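Local coordinates for cysteine-rich repeat secretory protein 2 (Arabidopsis thaliana, PDB 6GRE) that restricts plasmodesmatal permeability during salicylic acid-triggered immune responses by regulating callose deposition, and so modulates cell-to-cell trafficking, at residues T59-I63 / D108-L113; K139-V143 / G157-Q163; C78-V83 / M100-I105; C180-I185 / L202-A207. All coordinates share one frame; numbering follows the deposited sequence.

Interaction 1 of 4, residues T59-I63 / D108-L113. With NAG (2-acetamido-2-deoxy-beta-D-glucopyranose), chain C.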
# COMPACT_ATOMS: atom_id res chain seq x y z
N THR A 59 14.12 -14.76 11.21
CA THR A 59 12.80 -14.95 10.62
C THR A 59 12.29 -13.62 10.04
O THR A 59 12.34 -12.60 10.71
CB THR A 59 11.81 -15.51 11.64
OG1 THR A 59 12.25 -16.83 11.99
CG2 THR A 59 10.39 -15.62 11.11
N VAL A 60 11.79 -13.69 8.81
CA VAL A 60 11.26 -12.52 8.07
C VAL A 60 9.78 -12.76 7.79
O VAL A 60 9.38 -13.82 7.44
CB VAL A 60 11.95 -12.27 6.71
CG1 VAL A 60 11.70 -10.81 6.27
CG2 VAL A 60 13.42 -12.63 6.71
N TYR A 61 9.00 -11.69 7.91
CA TYR A 61 7.57 -11.68 7.67
C TYR A 61 7.29 -10.64 6.59
O TYR A 61 7.80 -9.54 6.66
CB TYR A 61 6.81 -11.30 8.94
CG TYR A 61 7.10 -12.19 10.13
CD1 TYR A 61 8.20 -11.95 10.93
CD2 TYR A 61 6.27 -13.25 10.45
CE1 TYR A 61 8.48 -12.76 12.02
CE2 TYR A 61 6.53 -14.07 11.54
CZ TYR A 61 7.64 -13.81 12.33
OH TYR A 61 7.91 -14.63 13.39
N GLY A 62 6.43 -10.99 5.65
CA GLY A 62 6.14 -10.01 4.62
C GLY A 62 4.82 -10.24 3.93
O GLY A 62 4.20 -11.31 4.01
N ILE A 63 4.42 -9.18 3.21
CA ILE A 63 3.30 -9.25 2.30
C ILE A 63 3.66 -8.54 0.99
O ILE A 63 4.55 -7.67 0.97
CB ILE A 63 2.03 -8.61 2.90
CG1 ILE A 63 2.19 -7.09 3.06
CG2 ILE A 63 1.64 -9.27 4.21
CD1 ILE A 63 0.90 -6.34 3.36
N ASP A 108 9.30 -7.21 7.59
CA ASP A 108 9.72 -6.85 8.90
C ASP A 108 10.21 -8.12 9.60
O ASP A 108 9.97 -9.21 9.11
CB ASP A 108 8.59 -6.17 9.67
CG ASP A 108 9.03 -5.32 10.84
OD1 ASP A 108 10.25 -5.22 11.08
OD2 ASP A 108 8.15 -4.77 11.52
N ASN A 109 10.86 -7.92 10.75
CA ASN A 109 11.44 -9.03 11.54
C ASN A 109 10.48 -9.44 12.68
O ASN A 109 10.86 -10.14 13.59
CB ASN A 109 12.83 -8.65 12.05
CG ASN A 109 12.81 -7.66 13.19
OD1 ASN A 109 11.93 -6.81 13.29
ND2 ASN A 109 13.79 -7.78 14.08
N LYS A 110 9.23 -9.00 12.60
CA LYS A 110 8.14 -9.47 13.42
C LYS A 110 6.87 -9.40 12.58
O LYS A 110 6.82 -8.65 11.60
CB LYS A 110 8.02 -8.61 14.68
CG LYS A 110 7.65 -7.16 14.42
CD LYS A 110 7.59 -6.29 15.65
CE LYS A 110 7.44 -4.82 15.31
NZ LYS A 110 8.53 -4.34 14.42
N SER A 111 5.88 -10.19 12.93
CA SER A 111 4.62 -10.16 12.21
C SER A 111 3.93 -8.81 12.43
O SER A 111 3.91 -8.27 13.53
CB SER A 111 3.73 -11.28 12.61
OG SER A 111 2.54 -11.30 11.84
N PHE A 112 3.37 -8.27 11.34
CA PHE A 112 2.50 -7.09 11.40
C PHE A 112 1.09 -7.46 10.91
O PHE A 112 0.26 -6.56 10.76
CB PHE A 112 3.07 -5.92 10.58
CG PHE A 112 3.48 -6.30 9.17
CD1 PHE A 112 2.55 -6.36 8.15
CD2 PHE A 112 4.80 -6.60 8.88
CE1 PHE A 112 2.93 -6.73 6.86
CE2 PHE A 112 5.18 -6.96 7.60
CZ PHE A 112 4.25 -7.02 6.58
N LEU A 113 0.79 -8.74 10.68
CA LEU A 113 -0.52 -9.15 10.13
C LEU A 113 -1.63 -8.83 11.13
O LEU A 113 -1.58 -9.21 12.32
CB LEU A 113 -0.57 -10.63 9.77
CG LEU A 113 0.41 -11.12 8.72
CD1 LEU A 113 0.18 -12.59 8.46
CD2 LEU A 113 0.30 -10.33 7.41
C1 NAG C . 13.93 -6.93 15.24
C2 NAG C . 13.96 -7.72 16.54
C3 NAG C . 14.13 -6.79 17.73
C4 NAG C . 15.38 -5.94 17.51
C5 NAG C . 15.40 -5.27 16.13
C6 NAG C . 16.76 -4.68 15.82
C7 NAG C . 12.65 -9.77 16.53
C8 NAG C . 11.33 -10.41 16.81
N2 NAG C . 12.74 -8.47 16.76
O3 NAG C . 14.26 -7.59 18.90
O4 NAG C . 15.45 -4.95 18.55
O5 NAG C . 15.14 -6.21 15.09
O6 NAG C . 17.76 -5.71 15.84
O7 NAG C . 13.61 -10.42 16.11
O HOH W 1 12.84 -12.38 13.32

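Interaction 2 of 4, residues K139-V143 / G157-Q163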
# COMPACT_ATOMS: atom_id res chain seq x y z
N LYS A 139 -18.66 16.63 -7.86
CA LYS A 139 -18.18 15.35 -8.31
C LYS A 139 -17.07 14.83 -7.40
O LYS A 139 -17.07 13.67 -7.09
CB LYS A 139 -17.56 15.38 -9.71
CG LYS A 139 -18.56 15.13 -10.80
CD LYS A 139 -18.05 15.35 -12.19
CE LYS A 139 -19.19 15.77 -13.09
NZ LYS A 139 -20.47 15.11 -12.70
N ALA A 140 -16.09 15.68 -7.11
CA ALA A 140 -14.98 15.28 -6.27
C ALA A 140 -15.49 14.86 -4.89
O ALA A 140 -15.12 13.82 -4.40
CB ALA A 140 -13.96 16.39 -6.19
N SER A 141 -16.38 15.67 -4.30
CA SER A 141 -16.95 15.36 -2.99
C SER A 141 -17.67 14.00 -3.00
O SER A 141 -17.50 13.14 -2.10
CB SER A 141 -17.88 16.48 -2.55
OG SER A 141 -18.49 16.14 -1.33
N ASP A 142 -18.45 13.77 -4.04
CA ASP A 142 -19.25 12.58 -4.15
C ASP A 142 -18.34 11.36 -4.39
O ASP A 142 -18.54 10.32 -3.80
CB ASP A 142 -20.31 12.73 -5.23
CG ASP A 142 -21.49 13.60 -4.85
OD1 ASP A 142 -21.51 14.15 -3.71
OD2 ASP A 142 -22.31 13.80 -5.74
N VAL A 143 -17.32 11.50 -5.25
CA VAL A 143 -16.42 10.41 -5.52
C VAL A 143 -15.66 10.05 -4.23
O VAL A 143 -15.56 8.88 -3.88
CB VAL A 143 -15.48 10.72 -6.70
CG1 VAL A 143 -14.34 9.74 -6.78
CG2 VAL A 143 -16.28 10.76 -8.00
N GLY A 157 -14.33 4.52 -7.37
CA GLY A 157 -15.49 5.28 -7.72
C GLY A 157 -15.13 6.31 -8.76
O GLY A 157 -14.00 6.79 -8.79
N GLY A 158 -16.05 6.67 -9.63
CA GLY A 158 -15.76 7.69 -10.61
C GLY A 158 -17.03 8.36 -11.09
O GLY A 158 -18.12 7.78 -11.09
N ASN A 159 -16.88 9.63 -11.45
CA ASN A 159 -17.97 10.48 -11.95
C ASN A 159 -17.32 11.35 -13.02
O ASN A 159 -16.40 12.10 -12.67
CB ASN A 159 -18.55 11.44 -10.90
CG ASN A 159 -19.49 10.86 -9.85
OD1 ASN A 159 -19.87 9.69 -9.87
ND2 ASN A 159 -19.91 11.73 -8.92
N GLY A 160 -17.76 11.29 -14.27
CA GLY A 160 -17.11 12.14 -15.25
C GLY A 160 -15.66 11.80 -15.40
O GLY A 160 -15.29 10.66 -15.56
N ASN A 161 -14.81 12.83 -15.25
CA ASN A 161 -13.39 12.68 -15.36
C ASN A 161 -12.73 12.57 -13.97
O ASN A 161 -11.53 12.66 -13.87
CB ASN A 161 -12.81 13.88 -16.13
CG ASN A 161 -12.94 15.21 -15.41
OD1 ASN A 161 -13.62 15.36 -14.40
ND2 ASN A 161 -12.30 16.23 -15.97
N VAL A 162 -13.55 12.41 -12.92
CA VAL A 162 -13.03 12.31 -11.56
C VAL A 162 -12.99 10.84 -11.19
O VAL A 162 -13.99 10.11 -11.34
CB VAL A 162 -13.90 13.08 -10.56
CG1 VAL A 162 -13.35 12.98 -9.13
CG2 VAL A 162 -14.07 14.52 -10.98
N GLN A 163 -11.85 10.40 -10.67
CA GLN A 163 -11.67 8.98 -10.33
C GLN A 163 -11.12 8.91 -8.91
O GLN A 163 -10.17 9.63 -8.61
CB GLN A 163 -10.72 8.30 -11.32
CG GLN A 163 -11.34 8.08 -12.70
CD GLN A 163 -10.27 7.81 -13.73
OE1 GLN A 163 -9.55 6.81 -13.66
NE2 GLN A 163 -10.11 8.73 -14.67

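Interaction 3 of 4, residues C78-V83 / M100-I105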
# COMPACT_ATOMS: atom_id res chain seq x y z
N CYS A 78 4.68 -5.11 -11.51
CA CYS A 78 4.76 -4.15 -10.42
C CYS A 78 5.61 -4.71 -9.27
O CYS A 78 6.50 -4.04 -8.78
CB CYS A 78 3.37 -3.77 -9.93
SG CYS A 78 3.39 -2.36 -8.79
N VAL A 79 5.28 -5.91 -8.83
CA VAL A 79 5.93 -6.49 -7.67
C VAL A 79 7.42 -6.74 -7.97
O VAL A 79 8.27 -6.49 -7.13
CB VAL A 79 5.20 -7.75 -7.19
CG1 VAL A 79 5.99 -8.52 -6.15
CG2 VAL A 79 3.83 -7.39 -6.66
N SER A 80 7.71 -7.19 -9.19
CA SER A 80 9.10 -7.37 -9.61
C SER A 80 9.88 -6.06 -9.49
O SER A 80 11.00 -6.05 -8.99
CB SER A 80 9.18 -7.90 -11.01
OG SER A 80 8.69 -9.23 -11.06
N SER A 81 9.26 -4.97 -9.96
CA SER A 81 9.86 -3.66 -9.93
C SER A 81 10.05 -3.20 -8.48
O SER A 81 11.07 -2.60 -8.12
CB SER A 81 9.05 -2.66 -10.73
OG SER A 81 9.59 -1.36 -10.55
N ALA A 82 9.05 -3.47 -7.64
CA ALA A 82 9.14 -3.08 -6.24
C ALA A 82 10.34 -3.79 -5.61
O ALA A 82 11.09 -3.18 -4.87
CB ALA A 82 7.85 -3.39 -5.51
N VAL A 83 10.45 -5.10 -5.86
CA VAL A 83 11.54 -5.89 -5.28
C VAL A 83 12.89 -5.34 -5.77
O VAL A 83 13.85 -5.23 -4.99
CB VAL A 83 11.37 -7.38 -5.61
CG1 VAL A 83 12.66 -8.15 -5.32
CG2 VAL A 83 10.19 -7.99 -4.87
N MET A 100 4.22 1.57 -4.49
CA MET A 100 4.11 2.03 -5.87
C MET A 100 2.64 2.33 -6.17
O MET A 100 1.76 2.03 -5.37
CB MET A 100 4.61 0.95 -6.83
CG MET A 100 6.11 0.82 -6.71
SD MET A 100 6.80 -0.59 -7.58
CE MET A 100 6.48 -0.13 -9.28
N GLU A 101 2.37 2.93 -7.32
CA GLU A 101 1.02 3.24 -7.69
C GLU A 101 0.16 1.97 -7.67
O GLU A 101 -0.95 1.99 -7.12
CB GLU A 101 1.02 3.88 -9.07
CG GLU A 101 -0.33 4.41 -9.50
CD GLU A 101 -0.84 5.68 -8.83
OE1 GLU A 101 -0.13 6.26 -7.97
OE2 GLU A 101 -1.95 6.10 -9.21
N ASN A 102 0.67 0.86 -8.21
CA ASN A 102 -0.17 -0.30 -8.46
C ASN A 102 0.13 -1.48 -7.52
O ASN A 102 -0.53 -2.50 -7.61
CB ASN A 102 -0.01 -0.77 -9.90
CG ASN A 102 -0.69 0.19 -10.86
OD1 ASN A 102 -1.49 1.02 -10.44
ND2 ASN A 102 -0.37 0.06 -12.14
N CYS A 103 1.07 -1.33 -6.59
CA CYS A 103 1.38 -2.44 -5.66
C CYS A 103 2.22 -1.92 -4.50
O CYS A 103 2.78 -0.83 -4.56
CB CYS A 103 2.10 -3.60 -6.33
SG CYS A 103 3.76 -3.21 -6.94
N LEU A 104 2.29 -2.74 -3.44
CA LEU A 104 3.23 -2.52 -2.36
C LEU A 104 3.93 -3.84 -2.01
O LEU A 104 3.35 -4.91 -2.26
CB LEU A 104 2.52 -1.94 -1.13
CG LEU A 104 1.47 -2.83 -0.46
CD1 LEU A 104 2.08 -3.77 0.60
CD2 LEU A 104 0.35 -1.98 0.16
N ILE A 105 5.11 -3.73 -1.41
CA ILE A 105 5.74 -4.83 -0.71
C ILE A 105 6.12 -4.34 0.69
O ILE A 105 6.41 -3.16 0.89
CB ILE A 105 6.94 -5.39 -1.49
CG1 ILE A 105 8.02 -4.35 -1.73
CG2 ILE A 105 6.47 -6.05 -2.77
CD1 ILE A 105 9.32 -4.93 -2.26

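Interaction 4 of 4, residues C180-I185 / L202-A207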
# COMPACT_ATOMS: atom_id res chain seq x y z
N CYS A 180 -9.50 2.31 9.06
CA CYS A 180 -8.35 2.95 8.42
C CYS A 180 -8.85 3.89 7.29
O CYS A 180 -8.44 5.04 7.19
CB CYS A 180 -7.40 1.88 7.93
SG CYS A 180 -5.79 2.56 7.45
N LEU A 181 -9.71 3.35 6.42
CA LEU A 181 -10.21 4.14 5.28
C LEU A 181 -11.04 5.34 5.70
O LEU A 181 -10.97 6.40 5.07
CB LEU A 181 -10.99 3.26 4.32
CG LEU A 181 -10.14 2.32 3.50
CD1 LEU A 181 -11.00 1.48 2.57
CD2 LEU A 181 -9.05 3.06 2.75
N SER A 182 -11.83 5.21 6.78
CA SER A 182 -12.59 6.34 7.28
C SER A 182 -11.64 7.51 7.57
O SER A 182 -11.88 8.65 7.17
CB SER A 182 -13.43 5.97 8.49
OG SER A 182 -14.18 7.09 8.94
N ASP A 183 -10.52 7.21 8.25
CA ASP A 183 -9.53 8.23 8.53
C ASP A 183 -8.96 8.78 7.22
O ASP A 183 -9.00 10.02 6.99
CB ASP A 183 -8.37 7.70 9.38
CG ASP A 183 -8.61 7.62 10.87
OD1 ASP A 183 -9.78 7.75 11.31
OD2 ASP A 183 -7.62 7.43 11.59
N ALA A 184 -8.48 7.89 6.34
CA ALA A 184 -7.78 8.34 5.13
C ALA A 184 -8.69 9.21 4.27
O ALA A 184 -8.28 10.24 3.76
CB ALA A 184 -7.27 7.18 4.35
N ILE A 185 -9.92 8.72 4.07
CA ILE A 185 -10.87 9.45 3.24
C ILE A 185 -11.26 10.78 3.89
O ILE A 185 -11.41 11.78 3.20
CB ILE A 185 -12.09 8.54 2.96
CG1 ILE A 185 -11.69 7.31 2.15
CG2 ILE A 185 -13.15 9.37 2.28
CD1 ILE A 185 -12.68 6.17 2.20
N LEU A 202 -1.78 6.15 4.59
CA LEU A 202 -1.57 5.78 5.98
C LEU A 202 -0.79 4.48 6.01
O LEU A 202 -0.60 3.79 5.01
CB LEU A 202 -2.90 5.64 6.70
CG LEU A 202 -3.84 6.83 6.60
CD1 LEU A 202 -5.11 6.56 7.41
CD2 LEU A 202 -3.18 8.15 7.01
N SER A 203 -0.35 4.08 7.20
CA SER A 203 0.46 2.91 7.24
C SER A 203 -0.22 1.68 6.62
O SER A 203 0.40 0.92 5.88
CB SER A 203 0.88 2.64 8.66
OG SER A 203 1.72 1.51 8.71
N LYS A 204 -1.51 1.45 6.92
CA LYS A 204 -2.17 0.24 6.49
C LYS A 204 -3.29 0.50 5.47
O LYS A 204 -4.01 -0.43 5.17
CB LYS A 204 -2.71 -0.54 7.71
CG LYS A 204 -1.65 -1.37 8.43
CD LYS A 204 -1.28 -2.63 7.68
CE LYS A 204 -0.21 -3.49 8.33
NZ LYS A 204 -0.79 -4.33 9.40
N CYS A 205 -3.40 1.70 4.92
CA CYS A 205 -4.40 1.93 3.88
C CYS A 205 -4.10 3.23 3.16
O CYS A 205 -3.30 4.06 3.62
CB CYS A 205 -5.83 1.94 4.41
SG CYS A 205 -6.22 3.34 5.47
N TYR A 206 -4.78 3.44 2.03
CA TYR A 206 -4.66 4.70 1.32
C TYR A 206 -5.97 5.07 0.62
O TYR A 206 -6.80 4.20 0.35
CB TYR A 206 -3.52 4.71 0.30
CG TYR A 206 -3.69 3.85 -0.93
CD1 TYR A 206 -4.49 4.27 -1.97
CD2 TYR A 206 -3.00 2.65 -1.10
CE1 TYR A 206 -4.64 3.53 -3.13
CE2 TYR A 206 -3.11 1.91 -2.26
CZ TYR A 206 -3.93 2.36 -3.29
OH TYR A 206 -4.09 1.61 -4.41
N ALA A 207 -6.12 6.35 0.34
CA ALA A 207 -7.23 6.83 -0.47
C ALA A 207 -6.68 7.93 -1.38
O ALA A 207 -5.88 8.76 -0.92
CB ALA A 207 -8.34 7.35 0.39

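Interaction 1 of 4, residues T59-I63 / D108-L113
Tyr-61 swings CG anti to its own carbonyl carbon (chi1 -57°), which lays the phenol ring along the chain that leaves Asp-108, whereas Phe-112 holds CG between backbone N and carbonyl carbon (chi1 50°), and its ring reaches back to Gly-62 and Ile-63. The peptide nitrogen of Ser-111 lies over the centre of one face of the Tyr-61 ring, 3.5 Å above its plane. Ser-111 CB covers the same ring in a CH-pi contact, 4.2 Å from the centroid, and Tyr-61 CD1 comes within 3.3 Å of Lys-110 C. The backbones are joined at one antiparallel hydrogen-bonded pair, Tyr-61 N to Asp-108 O and Asp-108 N to Tyr-61 O, both 2.9 Å. Farther along, Ile-63 CG1 meets the edge of the Phe-112 ring at CE1, 3.9 Å away, and the side chains of Ile-63 and Leu-113 slide past each other in opposite directions, CG2 to CD2 3.6 Å. Asp-108 OD1 is met by Asn-109 N from above the carboxylate plane and also hydrogen-bonds Ser-95 OG, while OD2 forms a salt bridge with Lys-110 NZ. Asn-109 ND2 is covalently linked to C1 of an N-acetylglucosamine, an N-glycosylation site, and a water lies within hydrogen-bonding distance of Thr-59 O and Asn-109 O. Here strand 60-66 parts from strand 103-108 as the latter runs out into the linker between the two DUF26 domains. Strand 44-49 pairs with strand 60-66 along its other edge, helix 23-38 packs on Val-60, and Arg-106 makes a cation-pi contact with Phe-112.

Interaction 2 of 4, residues K139-V143 / G157-Q163
Val-143 turns its methyl CG2 to the start of Asn-159, 3.7 Å from the backbone N of that residue and close to its CB. The same methyl has Val-162 CG1 on its other flank at 3.8 Å, so it is wedged between the two strands of the hairpin. The second methyl, anti to the backbone N (chi1 167°), points instead at the hairpin backbone, where Val-143 CG1 lies 3.6 Å from Gly-157 O. One helical turn earlier, Lys-139 crosses Asn-159 at a slant: its CG rests 3.7 Å from Asn-159 CB, and Lys-139 CB touches Val-162 CG2 at 3.8 Å. The aliphatic part of the lysine does this packing, while its NZ has a long, weak ion pair with Asp-135. Ala-140 adds its CA against Val-162 CG1 at 4.0 Å. Helix 139-143 and strand 157-159 run nearly antiparallel, at 160°, with axes 8.0 Å apart. The hairpin closes through a type II' turn from Asn-159 to Val-162, with Gly-160 at its first corner, where phi is positive. The whole is a helix laid along a beta hairpin at the outer edge of the five-stranded sheet, part of the alpha+beta arrangement, two helices packed on an antiparallel sheet, of the second Gnk2-homologous (DUF26) domain.

Interaction 3 of 4, residues C78-V83 / M100-I105
Helix 78-83 lies over strand 103-105 with axes 8.0 Å apart and their N-to-C directions 41° from each other, close enough for a covalent tie. That tie is the disulfide between Cys-78 SG and Cys-103 SG, 2.1 Å long, with a chi3 of -88°, near the relaxed right angle. The helical cysteine sends SG anti to its backbone N (chi1 -170°), whereas the strand cysteine holds its sulfur between backbone N and carbonyl carbon. Met-100 closes over one flank of the bridge. Its chain runs out extended and bends at the last torsion, placing SD 3.6 Å from Ala-82 CB and turning the methyl CE back to Cys-78 SG, 3.8 Å away; CE also touches Ser-81 OG at 3.6 Å. Two residues beyond Cys-103, the end of Ile-105 comes up under the helix, with CD1 3.6 Å from Ala-82 O and 3.9 Å from Ala-82 CB. Val-83 crosses Ile-105 at about a right angle, and Val-79 brings CG2 to 4.2 Å from Cys-103 CB. The polar end of Asn-102 is held elsewhere, by Arg-67, while its CB rests against Cys-78 SG. Phe-35 of helix 23-38 touches both Val-79 and Ile-105. Cys-78 is the last cysteine of the C-X8-C-X2-C signature of DUF26 (Gnk2) domains, in which Cys-66 pairs with Cys-75; its own bridge pins helix 72-90 onto the central strand of the first domain's antiparallel sheet.

Interaction 4 of 4, residues C180-I185 / L202-A207
Packing is tightest round Cys-180 and Cys-205, whose sulfurs form a disulfide, SG to SG 2.2 Å, with a chi3 of -91°; Cys-180 sends its SG there anti to the backbone N (chi1 -167°). Leu-181, alongside, brings its CD2 to 3.5 Å from Tyr-206 O and 3.8 Å from Cys-205 CB, filling the angle between helix and strand. On the other flank Leu-202 CD1 fits against the helix backbone at Cys-180 O, 3.7 Å away, and against Ala-184 CB at 3.8 Å. Ala-184 and Ala-207 meet, CB to CB 4.1 Å, where the axes of helix 180-185 and strand 205-207 come within 7.4 Å. Ile-185 CG1 closes on the same Ala-207 methyl at 3.8 Å. Toward the more open side the contact thins, and the partly exposed Asp-183 touches Leu-202 CD1 through its CB. Lys-204, by contrast, is buried, its amine turned away from the helix to a salt bridge with Asp-171 and the carbonyl of Val-115. Helix 180-185 and strand 205-207 run 37° apart, while Leu-181 and Cys-205 both reach Cys-168 on the adjoining strand 162-168, and Ile-185 packs against Ile-144 and Leu-147 of helix 134-149.

In this extracellular part of the membrane protein, a tandem DUF26 ectodomain, interactions 3 and 4 are equivalent sites, each tying the long helix to the central strand of its domain's sheet, with centres about 19 Å apart. Interaction 3 is nested inside the chain loop closed by interaction 1, touching it where Ile-63 CD1 meets Leu-104 CD1 at 3.9 Å. Interactions 2 and 4 share the second sheet, though their nearest atoms stay about 7 Å apart. One meeting of the domains joins interactions 1 and 4, Phe-112 O lying 2.8 Å from Lys-204 NZ, a probable hydrogen bond; in another, Glu-101 O packs 4.2 Å from Tyr-206 OH. Ser-203 and Arg-106 line the 2-(2-ethoxyethoxy)ethanol pocket, and Leu-113 touches a second N-acetylglucosamine.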